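Local coordinates for protein Ufm1-specific protease (Caenorhabditis elegans, PDB 5EJJ) that cleaves the peptide bond at the C-terminal glycine of the ubiquitin-like modifier ufm-1, acting as a thiol protease, at residues Glu2-Asp7 against Gly91-Gln96; Arg143-Val148 against Gly278-Arg283; Arg399-Ile404 against Ser451-Glu456. All coordinates share one frame; numbering follows the deposited sequence.

Interaction 1: Glu2-Asp7 against Gly91-Gln96; sequences ELWFID and GQFTLQ
Trp4 lays one face of its indole against the edge of Phe93, and the overlap falls on the six-membered ring. A T-shaped (edge-to-face) stack is supported by three measurements: the ring centroids are 4.9 Å apart, the planes meet at 64°, and Phe93 CE2 stands 3.7 Å above the indole plane, offset toward its rim. The nearest single atom to Phe93 CE2 is Trp4 CZ3, at 3.8 Å. Phe93 carries its CG between the backbone N and the carbonyl carbon (chi1 64°), which swings the ring toward the segment 2-7 and presents CE2 as the leading atom. The Gln92 side chain lies across the benzo end of the same indole.

These segments are not neighbouring strands, for Trp4 and Phe93 have their CA atoms 10.3 Å apart and all the closure is made by side chains. Strand 4-6 pairs in parallel with strand 117-119, and its Phe5 is also backbone-bonded to Lys44 and Val46; the contact joins this strand, through buried side chains, to strand 94-97, an outer strand of the mixed four-stranded sheet in the N-terminal MPN region. Phe117 belongs to the same apolar layer, meeting Phe93 edge-to-face and also packing on Trp4.

Farther along, Ile6 and Leu95 meet at their ends, CD1 of Ile6 lying 4.2 Å from CD1 of Leu95, with Phe110 of helix 107-113 touching both. On the polar side of the indole, Trp4 NE1 gives a weak hydrogen bond to Glu2 OE1, 3.5 Å long.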
# COMPACT_ATOMS: atom_id res chain seq x y z
N GLU A 2 -6.36 -15.19 -29.27
CA GLU A 2 -7.04 -14.84 -28.03
C GLU A 2 -6.38 -13.55 -27.52
O GLU A 2 -5.17 -13.38 -27.64
CB GLU A 2 -6.88 -15.97 -27.02
CG GLU A 2 -5.44 -16.49 -26.94
CD GLU A 2 -5.24 -17.63 -25.94
OE1 GLU A 2 -4.09 -17.83 -25.50
OE2 GLU A 2 -6.23 -18.32 -25.60
N LEU A 3 -7.17 -12.65 -26.96
CA LEU A 3 -6.61 -11.38 -26.51
C LEU A 3 -6.23 -11.39 -25.05
O LEU A 3 -7.07 -11.60 -24.18
CB LEU A 3 -7.61 -10.24 -26.72
CG LEU A 3 -8.04 -9.94 -28.13
CD1 LEU A 3 -8.84 -8.64 -28.12
CD2 LEU A 3 -6.80 -9.89 -29.04
N TRP A 4 -4.96 -11.13 -24.79
CA TRP A 4 -4.49 -10.89 -23.45
C TRP A 4 -4.24 -9.42 -23.30
O TRP A 4 -3.92 -8.74 -24.26
CB TRP A 4 -3.22 -11.67 -23.19
CG TRP A 4 -3.52 -13.08 -22.90
CD1 TRP A 4 -3.81 -14.05 -23.80
CD2 TRP A 4 -3.60 -13.68 -21.61
NE1 TRP A 4 -4.05 -15.23 -23.16
CE2 TRP A 4 -3.93 -15.04 -21.81
CE3 TRP A 4 -3.41 -13.21 -20.31
CZ2 TRP A 4 -4.08 -15.94 -20.76
CZ3 TRP A 4 -3.55 -14.11 -19.26
CH2 TRP A 4 -3.88 -15.46 -19.49
N PHE A 5 -4.39 -8.94 -22.08
CA PHE A 5 -4.16 -7.55 -21.77
C PHE A 5 -3.10 -7.45 -20.72
O PHE A 5 -3.00 -8.29 -19.83
CB PHE A 5 -5.46 -6.91 -21.31
CG PHE A 5 -6.53 -6.94 -22.34
CD1 PHE A 5 -7.27 -8.11 -22.56
CD2 PHE A 5 -6.79 -5.82 -23.13
CE1 PHE A 5 -8.25 -8.15 -23.55
CE2 PHE A 5 -7.77 -5.85 -24.11
CZ PHE A 5 -8.51 -7.02 -24.32
N ILE A 6 -2.27 -6.42 -20.84
CA ILE A 6 -1.18 -6.23 -19.91
C ILE A 6 -0.90 -4.74 -19.71
O ILE A 6 -1.19 -3.91 -20.59
CB ILE A 6 0.06 -6.95 -20.43
CG1 ILE A 6 1.16 -6.99 -19.38
CG2 ILE A 6 0.52 -6.35 -21.74
CD1 ILE A 6 2.38 -7.78 -19.83
N ASP A 7 -0.38 -4.39 -18.54
CA ASP A 7 0.11 -3.04 -18.34
C ASP A 7 1.62 -3.06 -18.53
O ASP A 7 2.37 -3.31 -17.57
CB ASP A 7 -0.27 -2.54 -16.96
CG ASP A 7 0.06 -1.07 -16.73
OD1 ASP A 7 1.05 -0.57 -17.31
OD2 ASP A 7 -0.67 -0.42 -15.95
N GLY A 91 3.06 -21.45 -17.37
CA GLY A 91 1.63 -21.27 -17.53
C GLY A 91 1.23 -21.63 -18.95
O GLY A 91 1.54 -22.72 -19.40
N GLN A 92 0.58 -20.72 -19.67
CA GLN A 92 0.07 -21.03 -20.99
C GLN A 92 0.61 -20.10 -22.09
O GLN A 92 0.12 -20.10 -23.22
CB GLN A 92 -1.45 -21.07 -20.99
CG GLN A 92 -2.08 -19.72 -20.79
CD GLN A 92 -3.16 -19.72 -19.72
OE1 GLN A 92 -2.95 -19.24 -18.59
NE2 GLN A 92 -4.35 -20.24 -20.08
N PHE A 93 1.63 -19.31 -21.76
CA PHE A 93 2.37 -18.52 -22.77
C PHE A 93 3.74 -18.09 -22.28
O PHE A 93 4.05 -18.22 -21.08
CB PHE A 93 1.58 -17.30 -23.24
CG PHE A 93 1.33 -16.30 -22.16
CD1 PHE A 93 2.31 -15.39 -21.79
CD2 PHE A 93 0.10 -16.25 -21.51
CE1 PHE A 93 2.09 -14.48 -20.79
CE2 PHE A 93 -0.13 -15.33 -20.50
CZ PHE A 93 0.87 -14.45 -20.14
N THR A 94 4.55 -17.57 -23.19
CA THR A 94 5.81 -16.92 -22.80
C THR A 94 5.95 -15.53 -23.42
O THR A 94 5.81 -15.36 -24.64
CB THR A 94 7.05 -17.76 -23.12
OG1 THR A 94 6.93 -19.05 -22.49
CG2 THR A 94 8.28 -17.07 -22.57
N LEU A 95 6.21 -14.52 -22.59
CA LEU A 95 6.49 -13.20 -23.12
C LEU A 95 7.89 -13.23 -23.74
O LEU A 95 8.84 -13.80 -23.16
CB LEU A 95 6.43 -12.12 -22.04
CG LEU A 95 5.11 -11.85 -21.32
CD1 LEU A 95 5.32 -10.74 -20.30
CD2 LEU A 95 4.02 -11.48 -22.30
N GLN A 96 8.01 -12.65 -24.93
CA GLN A 96 9.33 -12.49 -25.54
C GLN A 96 9.82 -11.08 -25.29
O GLN A 96 9.11 -10.11 -25.57
CB GLN A 96 9.27 -12.82 -27.02
CG GLN A 96 8.84 -14.26 -27.27
CD GLN A 96 9.76 -15.26 -26.61
OE1 GLN A 96 10.97 -15.02 -26.45
NE2 GLN A 96 9.20 -16.40 -26.20

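Interaction 2: Arg143-Val148 against Gly278-Arg283; sequences REQEDV and GIRAGR
Arg280 NE donates to Gln145 OE1 over 2.7 Å, with an N-H...acceptor angle of 157°, and NH2 of Arg280 adds a weak second bond to Gln145 OE1 at 3.2 Å. The oxygen thus lies at the edge of the guanidinium, near its plane, between two N-H groups, while the donor NE stands 33° out of the plane of the Gln145 carbonyl. Gln145 gets there by a stretched chain, CG anti to the backbone N (chi1 174°), and crosses Arg280 at about a right angle.

Beside this polar pair, Ile279 pushes its CD1 methyl to 3.6 Å from Glu144 CB. The carboxylate of Glu144 turns away and takes a weak hydrogen bond from the backbone N of Gly142.

The next shell is set by the ends of two helices. The first turn of helix 144-156 supplies Glu144 and Gln145, and Val148, one turn on from Glu144, packs against Met272, Thr275 and Val276 of helix 253-280. That second helix ends in a Schellman motif: Gly282, with positive phi, gives its N to Ile279 O, and Arg283 N reaches Gly278 O at 2.7 Å. Beyond it, Arg283 makes a cation-pi contact with Trp310.

Because a neutral amide faces the cation, the bond pairs no opposite charge; Glu146 OE1, 6.7 Å from Arg280 NH2, might offer some diffuse attraction at this surface position.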
# COMPACT_ATOMS: atom_id res chain seq x y z
N ARG A 143 11.45 -33.10 13.83
CA ARG A 143 10.66 -33.33 12.64
C ARG A 143 9.82 -32.11 12.30
O ARG A 143 8.81 -32.22 11.61
CB ARG A 143 9.77 -34.56 12.83
CG ARG A 143 10.51 -35.87 12.59
CD ARG A 143 9.58 -37.05 12.71
NE ARG A 143 10.21 -38.28 12.26
CZ ARG A 143 9.97 -38.83 11.08
NH1 ARG A 143 9.12 -38.25 10.24
NH2 ARG A 143 10.58 -39.96 10.74
N GLU A 144 10.27 -30.95 12.78
CA GLU A 144 9.58 -29.68 12.59
C GLU A 144 9.30 -29.37 11.12
O GLU A 144 8.20 -28.95 10.74
CB GLU A 144 10.37 -28.53 13.23
CG GLU A 144 10.38 -28.50 14.75
CD GLU A 144 11.42 -29.43 15.35
OE1 GLU A 144 12.08 -30.17 14.59
OE2 GLU A 144 11.58 -29.42 16.60
N GLN A 145 10.31 -29.61 10.28
CA GLN A 145 10.18 -29.32 8.87
C GLN A 145 9.09 -30.11 8.15
O GLN A 145 8.30 -29.55 7.42
CB GLN A 145 11.52 -29.53 8.18
CG GLN A 145 11.46 -29.39 6.67
CD GLN A 145 12.78 -28.97 6.07
OE1 GLN A 145 12.88 -28.75 4.85
NE2 GLN A 145 13.82 -28.84 6.91
N GLU A 146 9.02 -31.41 8.35
CA GLU A 146 8.09 -32.16 7.51
C GLU A 146 6.66 -32.17 8.04
O GLU A 146 5.70 -32.47 7.29
CB GLU A 146 8.61 -33.57 7.24
CG GLU A 146 9.33 -33.65 5.88
CD GLU A 146 8.63 -32.84 4.77
OE1 GLU A 146 9.26 -31.87 4.26
OE2 GLU A 146 7.48 -33.18 4.40
N ASP A 147 6.52 -31.83 9.31
CA ASP A 147 5.20 -31.71 9.91
C ASP A 147 4.54 -30.42 9.48
O ASP A 147 3.39 -30.45 9.01
CB ASP A 147 5.29 -31.77 11.43
CG ASP A 147 5.53 -33.17 11.93
OD1 ASP A 147 5.15 -34.14 11.23
OD2 ASP A 147 6.11 -33.29 13.03
N VAL A 148 5.25 -29.30 9.63
CA VAL A 148 4.74 -28.00 9.17
C VAL A 148 4.26 -28.06 7.72
O VAL A 148 3.20 -27.53 7.39
CB VAL A 148 5.75 -26.85 9.38
CG1 VAL A 148 6.00 -26.10 8.10
CG2 VAL A 148 5.23 -25.88 10.40
N GLY A 278 12.88 -20.20 8.33
CA GLY A 278 13.55 -19.85 9.58
C GLY A 278 14.11 -21.05 10.33
O GLY A 278 15.07 -20.93 11.08
N ILE A 279 13.49 -22.21 10.14
CA ILE A 279 13.98 -23.44 10.74
C ILE A 279 15.30 -23.85 10.09
O ILE A 279 16.29 -24.05 10.79
CB ILE A 279 12.94 -24.57 10.57
CG1 ILE A 279 11.82 -24.43 11.60
CG2 ILE A 279 13.58 -25.93 10.70
CD1 ILE A 279 10.75 -25.47 11.38
N ARG A 280 15.29 -23.95 8.77
CA ARG A 280 16.49 -24.25 7.98
C ARG A 280 17.62 -23.24 8.22
O ARG A 280 18.79 -23.51 7.97
CB ARG A 280 16.16 -24.26 6.49
CG ARG A 280 15.06 -25.18 6.08
CD ARG A 280 15.58 -26.12 5.02
NE ARG A 280 14.53 -26.68 4.19
CZ ARG A 280 14.05 -26.11 3.09
NH1 ARG A 280 14.52 -24.92 2.69
NH2 ARG A 280 13.10 -26.72 2.38
N ALA A 281 17.26 -22.05 8.68
CA ALA A 281 18.27 -21.03 8.92
C ALA A 281 18.70 -21.12 10.37
O ALA A 281 19.53 -20.32 10.83
CB ALA A 281 17.71 -19.65 8.61
N GLY A 282 18.13 -22.08 11.09
CA GLY A 282 18.32 -22.20 12.52
C GLY A 282 18.01 -20.90 13.25
O GLY A 282 18.84 -20.39 13.98
N ARG A 283 16.83 -20.35 13.01
CA ARG A 283 16.33 -19.24 13.80
C ARG A 283 15.21 -19.77 14.69
O ARG A 283 14.55 -19.01 15.41
CB ARG A 283 15.82 -18.10 12.91
CG ARG A 283 16.91 -17.43 12.08
CD ARG A 283 16.38 -16.22 11.31
NE ARG A 283 16.32 -16.50 9.87
CZ ARG A 283 17.22 -16.08 8.98
NH1 ARG A 283 18.26 -15.34 9.38
NH2 ARG A 283 17.07 -16.40 7.70

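Interaction 3: Arg399-Ile404 against Ser451-Glu456; sequences RSFQTI and SFVLNE
Phe401 drives the far end of its ring into the hollow between Val453 and Leu454. Phe401 CZ lies 3.5 Å from Val453 CG1 and Phe401 CE1 lies 3.4 Å from Leu454 CD1, so the two branched residues meet neighbouring atoms of the ring, each approaching obliquely. The projection follows from the first torsion: CG is anti to the backbone N (chi1 170°), which sends the ring outward from its helix to the opposing one.

The fit is reciprocal. Leu454 runs alongside Phe401, pointing the other way, and enters the notch between Phe401 and Ile404, about one turn apart; while its CD1 methyl serves the ring, its CD2 methyl comes to 4.2 Å from Ile404 CG2. The helix segments cross at -38° with their axes 11.1 Å apart at closest approach, a spacing bridged by side chains, since the nearest CA pair, Phe401 and Leu454, is still 8.2 Å apart. An alanine in place of Phe401 would remove the bump and would probably leave Val453 CG1 and Leu454 CD1 facing a gap between the helices.

Around the pair, Ile424 of helix 421-425 packs on both Phe401 and Val453, Met492 touches Ile404, and Cys462 touches Leu454.

Helix 396-409 begins at Cys396, inferred to be an active-site residue, in keeping with the papain-like (clan CA) design in which the catalytic cysteine starts a helix. The side chain of Phe401 lies about 10 Å from that of Cys396, which places the contact near the active site but not in it. The side-chain groups that meet are all hydrocarbon and buried, so the interface rests mainly on shape and exclusion of water.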
# COMPACT_ATOMS: atom_id res chain seq x y z
N ARG A 399 -1.29 20.80 14.10
CA ARG A 399 -2.01 19.88 13.25
C ARG A 399 -1.21 19.55 12.00
O ARG A 399 -1.10 18.38 11.62
CB ARG A 399 -3.39 20.45 12.91
CG ARG A 399 -4.25 20.72 14.14
CD ARG A 399 -4.04 19.61 15.16
NE ARG A 399 -5.11 19.52 16.15
CZ ARG A 399 -5.36 18.42 16.87
NH1 ARG A 399 -4.63 17.33 16.69
NH2 ARG A 399 -6.35 18.42 17.75
N SER A 400 -0.65 20.58 11.36
CA SER A 400 0.19 20.37 10.18
C SER A 400 1.42 19.57 10.54
O SER A 400 1.93 18.80 9.73
CB SER A 400 0.61 21.68 9.54
OG SER A 400 -0.44 22.19 8.76
N PHE A 401 1.89 19.77 11.76
CA PHE A 401 3.03 19.01 12.24
C PHE A 401 2.63 17.55 12.33
O PHE A 401 3.38 16.66 11.96
CB PHE A 401 3.46 19.51 13.61
CG PHE A 401 4.46 18.64 14.26
CD1 PHE A 401 5.80 18.72 13.92
CD2 PHE A 401 4.06 17.72 15.20
CE1 PHE A 401 6.74 17.91 14.51
CE2 PHE A 401 5.00 16.90 15.80
CZ PHE A 401 6.35 17.00 15.45
N GLN A 402 1.42 17.33 12.84
CA GLN A 402 0.88 15.99 13.01
C GLN A 402 0.68 15.28 11.66
O GLN A 402 1.06 14.11 11.49
CB GLN A 402 -0.42 16.04 13.83
CG GLN A 402 -0.18 16.26 15.32
CD GLN A 402 -1.47 16.27 16.12
OE1 GLN A 402 -2.52 16.64 15.59
NE2 GLN A 402 -1.40 15.85 17.39
N THR A 403 0.09 16.00 10.71
CA THR A 403 0.02 15.49 9.35
C THR A 403 1.41 15.09 8.85
O THR A 403 1.62 13.94 8.49
CB THR A 403 -0.60 16.50 8.39
OG1 THR A 403 -1.98 16.70 8.74
CG2 THR A 403 -0.50 15.99 6.97
N ILE A 404 2.37 15.99 8.88
CA ILE A 404 3.72 15.63 8.46
C ILE A 404 4.22 14.40 9.21
O ILE A 404 4.96 13.58 8.66
CB ILE A 404 4.72 16.80 8.64
CG1 ILE A 404 4.30 17.98 7.76
CG2 ILE A 404 6.15 16.40 8.28
CD1 ILE A 404 5.14 19.18 7.99
N SER A 451 10.09 22.68 12.53
CA SER A 451 11.31 22.12 11.99
C SER A 451 12.20 21.57 13.10
O SER A 451 13.00 20.66 12.89
CB SER A 451 12.07 23.18 11.19
OG SER A 451 13.42 22.79 10.99
N PHE A 452 12.05 22.14 14.30
CA PHE A 452 12.91 21.82 15.43
C PHE A 452 12.43 20.57 16.19
O PHE A 452 13.23 19.67 16.46
CB PHE A 452 13.00 23.03 16.36
CG PHE A 452 13.91 22.83 17.55
CD1 PHE A 452 15.29 22.93 17.42
CD2 PHE A 452 13.37 22.55 18.81
CE1 PHE A 452 16.13 22.73 18.52
CE2 PHE A 452 14.19 22.36 19.92
CZ PHE A 452 15.57 22.45 19.77
N VAL A 453 11.14 20.55 16.54
CA VAL A 453 10.49 19.39 17.15
C VAL A 453 10.73 18.12 16.33
O VAL A 453 11.14 17.08 16.84
CB VAL A 453 8.96 19.61 17.26
CG1 VAL A 453 8.29 18.44 17.94
CG2 VAL A 453 8.66 20.90 18.00
N LEU A 454 10.47 18.23 15.04
CA LEU A 454 10.85 17.25 14.03
C LEU A 454 12.32 16.81 14.09
O LEU A 454 12.64 15.68 13.75
CB LEU A 454 10.59 17.85 12.65
CG LEU A 454 9.80 17.07 11.61
CD1 LEU A 454 8.70 16.26 12.28
CD2 LEU A 454 9.23 18.09 10.64
N ASN A 455 13.22 17.71 14.48
CA ASN A 455 14.65 17.38 14.47
C ASN A 455 15.12 16.59 15.70
O ASN A 455 16.15 15.93 15.65
CB ASN A 455 15.51 18.63 14.31
CG ASN A 455 16.99 18.30 14.08
OD1 ASN A 455 17.34 17.23 13.58
ND2 ASN A 455 17.87 19.23 14.45
N GLU A 456 14.37 16.66 16.79
CA GLU A 456 14.79 15.92 17.97
C GLU A 456 13.76 14.92 18.48
O GLU A 456 14.05 14.17 19.41
CB GLU A 456 15.27 16.86 19.09
CG GLU A 456 14.19 17.69 19.73
CD GLU A 456 14.77 18.70 20.70
OE1 GLU A 456 16.01 18.86 20.67
OE2 GLU A 456 14.00 19.32 21.47

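How the interactions relate
From the N terminus, interaction 1 comes first, closing a loop of 83 residues that holds strands 33-40, 45-53 and 74-81 and so ties strand 4-6 near the start of the chain to strand 94-97. Interaction 2 then brings helix 144-156 to the end of helix 253-280, across 129 residues that include several strands of the five-stranded sheet. Interaction 3 closes the shortest loop, 46 residues without any strand, inside the peptidase region. The three follow in series: none nests in or crosses another. Their centres are 37 to 48 Å apart, and interactions 1 and 3 lie on opposite sides of the chain's centre, so each ties its own part of the fold.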